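Local coordinates for protein probable arylamine n-acetyl transferase (Mycobacterium abscessus, PDB 4GUZ) that probably transfers acetyl groups from acetyl coenzyme A to arylamines, at residues A177-E182 and V245-R250. Residues are numbered along the deposited sequence; the frame is centred on the assembly and turned at random.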
ATOM      1  N   ALA A 177      14.836   6.378  11.083  1.00 16.77           N
ATOM      2  CA  ALA A 177      16.026   6.481  10.226  1.00 15.86           C
ATOM      3  C   ALA A 177      16.853   5.191  10.249  1.00 21.34           C
ATOM      4  O   ALA A 177      16.929   4.520  11.281  1.00 19.85           O
ATOM      5  CB  ALA A 177      16.886   7.651  10.693  1.00 16.08           C
ATOM      6  N   GLY A 178      17.469   4.874   9.111  1.00 20.82           N
ATOM      7  CA  GLY A 178      18.321   3.703   8.949  1.00 20.73           C
ATOM      8  C   GLY A 178      17.611   2.409   9.263  1.00 23.44           C
ATOM      9  O   GLY A 178      18.192   1.537   9.911  1.00 23.53           O
ATOM     10  N   ASP A 179      16.341   2.283   8.802  1.00 18.91           N
ATOM     11  CA  ASP A 179      15.495   1.108   9.016  1.00 18.60           C
ATOM     12  C   ASP A 179      15.356   0.790  10.525  1.00 21.99           C
ATOM     13  O   ASP A 179      15.267  -0.371  10.899  1.00 20.44           O
ATOM     14  CB  ASP A 179      16.034  -0.120   8.242  1.00 20.13           C
ATOM     15  CG  ASP A 179      16.183   0.124   6.755  1.00 22.87           C
ATOM     16  OD1 ASP A 179      15.231   0.649   6.144  1.00 24.09           O
ATOM     17  OD2 ASP A 179      17.227  -0.258   6.197  1.00 24.24           O
ATOM     18  N   GLY A 180      15.355   1.834  11.345  1.00 19.38           N
ATOM     19  CA  GLY A 180      15.232   1.753  12.798  1.00 19.95           C
ATOM     20  C   GLY A 180      16.533   1.603  13.567  1.00 23.97           C
ATOM     21  O   GLY A 180      16.492   1.407  14.784  1.00 23.35           O
ATOM     22  N   SER A 181      17.689   1.654  12.885  1.00 20.09           N
ATOM     23  CA  SER A 181      18.972   1.474  13.560  1.00 20.54           C
ATOM     24  C   SER A 181      19.555   2.801  14.049  1.00 25.01           C
ATOM     25  O   SER A 181      20.529   2.814  14.800  1.00 26.10           O
ATOM     26  CB  SER A 181      19.965   0.779  12.633  1.00 22.96           C
ATOM     27  OG  SER A 181      20.392   1.621  11.574  1.00 28.21           O
ATOM     28  N   GLU A 182      18.985   3.907  13.621  1.00 21.23           N
ATOM     29  CA  GLU A 182      19.555   5.195  13.982  1.00 20.75           C
ATOM     30  C   GLU A 182      18.545   6.102  14.621  1.00 24.85           C
ATOM     31  O   GLU A 182      17.350   5.969  14.354  1.00 23.58           O
ATOM     32  CB  GLU A 182      20.135   5.893  12.714  1.00 22.40           C
ATOM     33  CG  GLU A 182      21.187   5.094  11.971  1.00 35.85           C
ATOM     34  CD  GLU A 182      21.648   5.724  10.669  1.00 59.47           C
ATOM     35  OE1 GLU A 182      20.792   6.194   9.884  1.00 53.61           O
ATOM     36  OE2 GLU A 182      22.873   5.713  10.417  1.00 56.99           O
ATOM     37  N   VAL A 245      18.223  -2.832  12.724  1.00 19.28           N
ATOM     38  CA  VAL A 245      19.613  -3.166  12.360  1.00 18.99           C
ATOM     39  C   VAL A 245      20.029  -2.493  11.043  1.00 23.69           C
ATOM     40  O   VAL A 245      21.085  -1.850  10.985  1.00 23.14           O
ATOM     41  CB  VAL A 245      19.843  -4.710  12.279  1.00 22.65           C
ATOM     42  CG1 VAL A 245      21.255  -5.033  11.790  1.00 22.01           C
ATOM     43  CG2 VAL A 245      19.568  -5.382  13.623  1.00 22.40           C
ATOM     44  N   GLY A 246      19.258  -2.721   9.984  1.00 20.74           N
ATOM     45  CA  GLY A 246      19.578  -2.154   8.678  1.00 19.63           C
ATOM     46  C   GLY A 246      19.211  -3.074   7.544  1.00 21.47           C
ATOM     47  O   GLY A 246      18.246  -3.834   7.646  1.00 19.66           O
ATOM     48  N   ARG A 247      19.943  -2.962   6.420  1.00 16.87           N
ATOM     49  CA  ARG A 247      19.634  -3.765   5.259  1.00 16.20           C
ATOM     50  C   ARG A 247      20.865  -4.163   4.482  1.00 20.90           C
ATOM     51  O   ARG A 247      21.937  -3.585   4.637  1.00 22.18           O
ATOM     52  CB  ARG A 247      18.631  -3.028   4.329  1.00 15.11           C
ATOM     53  CG  ARG A 247      19.137  -1.741   3.732  1.00 17.95           C
ATOM     54  CD  ARG A 247      18.163  -1.220   2.701  1.00 18.48           C
ATOM     55  NE  ARG A 247      17.028  -0.549   3.338  1.00 23.92           N
ATOM     56  CZ  ARG A 247      16.002  -0.046   2.671  1.00 29.02           C
ATOM     57  NH1 ARG A 247      15.950  -0.148   1.345  1.00 19.87           N
ATOM     58  NH2 ARG A 247      15.011   0.556   3.319  1.00 18.96           N
ATOM     59  N   LYS A 248      20.688  -5.176   3.640  1.00 17.05           N
ATOM     60  CA  LYS A 248      21.696  -5.663   2.725  1.00 17.88           C
ATOM     61  C   LYS A 248      21.023  -5.723   1.360  1.00 21.34           C
ATOM     62  O   LYS A 248      19.798  -5.857   1.286  1.00 19.61           O
ATOM     63  CB  LYS A 248      22.274  -7.025   3.173  1.00 20.62           C
ATOM     64  CG  LYS A 248      21.282  -8.194   3.146  1.00 26.32           C
ATOM     65  CD  LYS A 248      22.013  -9.513   3.331  1.00 30.58           C
ATOM     66  CE  LYS A 248      21.089 -10.694   3.249  1.00 42.60           C
ATOM     67  NZ  LYS A 248      21.824 -11.969   3.468  1.00 52.34           N
ATOM     68  N   THR A 249      21.809  -5.616   0.300  1.00 18.22           N
ATOM     69  CA  THR A 249      21.321  -5.596  -1.081  1.00 18.59           C
ATOM     70  C   THR A 249      22.141  -6.509  -1.969  1.00 24.44           C
ATOM     71  O   THR A 249      23.354  -6.623  -1.776  1.00 23.49           O
ATOM     72  CB  THR A 249      21.374  -4.141  -1.638  1.00 21.97           C
ATOM     73  OG1 THR A 249      22.719  -3.642  -1.550  1.00 21.68           O
ATOM     74  CG2 THR A 249      20.459  -3.188  -0.880  1.00 21.70           C
ATOM     75  N   ARG A 250      21.482  -7.157  -2.936  1.00 21.63           N
ATOM     76  CA  ARG A 250      22.133  -8.026  -3.909  1.00 21.48           C
ATOM     77  C   ARG A 250      21.429  -7.921  -5.271  1.00 25.01           C
ATOM     78  O   ARG A 250      20.191  -7.829  -5.321  1.00 24.05           O
ATOM     79  CB  ARG A 250      22.221  -9.484  -3.426  1.00 21.99           C
ATOM     80  CG  ARG A 250      20.892 -10.184  -3.167  1.00 27.34           C
ATOM     81  CD  ARG A 250      21.084 -11.631  -2.732  1.00 43.33           C
ATOM     82  NE  ARG A 250      21.413 -12.498  -3.866  1.00 52.26           N
ATOM     83  CZ  ARG A 250      20.628 -13.463  -4.332  1.00 62.68           C
ATOM     84  NH1 ARG A 250      19.452 -13.706  -3.764  1.00 41.63           N
ATOM     85  NH2 ARG A 250      21.008 -14.192  -5.374  1.00 54.05           N
TER
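The carboxylate of D179 is gripped by two nitrogens of R247, in a bidentate, side-on salt bridge that ties the hairpin loop between strands 170-176 and 185-196 to the outermost strand of the neighbouring antiparallel sheet. R247 NH2 donates to D179 OD1 over 2.8 Å, reaching its syn lone pair, while R247 NE reaches D179 OD2 at 2.9 Å. Both bonds are nearly straight, with N-H...O angles of 174°, and the two planar groups lie only 16° apart. The arginine chain bends at chi3 (79°), turning NE toward the carboxylate, which meets the guanidinium at its edge; CG of R247 passes 3.5 Å from D179 OD2. Arginine suits this place because it has a third nitrogen: NH1 bonds H239 ND1 on the adjacent strand, a further hold on a group already held by D179.

At the start of the strand a classic beta bulge sets V245 and G246 opposite the single residue Q242. G246 fits because its backbone angles would press a CB against the preceding carbonyl oxygen, and its bare CA lies 4.1 Å from D179 CB. G178 and G180 both have positive phi, and at G178 a CB would also collide with E182 OE1. Serine suits S181 because its short side chain lets CB rest 3.3 Å from V245 O while OG turns back into the loop to donate to G178 O at 2.8 Å, meeting a lone pair in the plane of that carbonyl, which also accepts from S181 N.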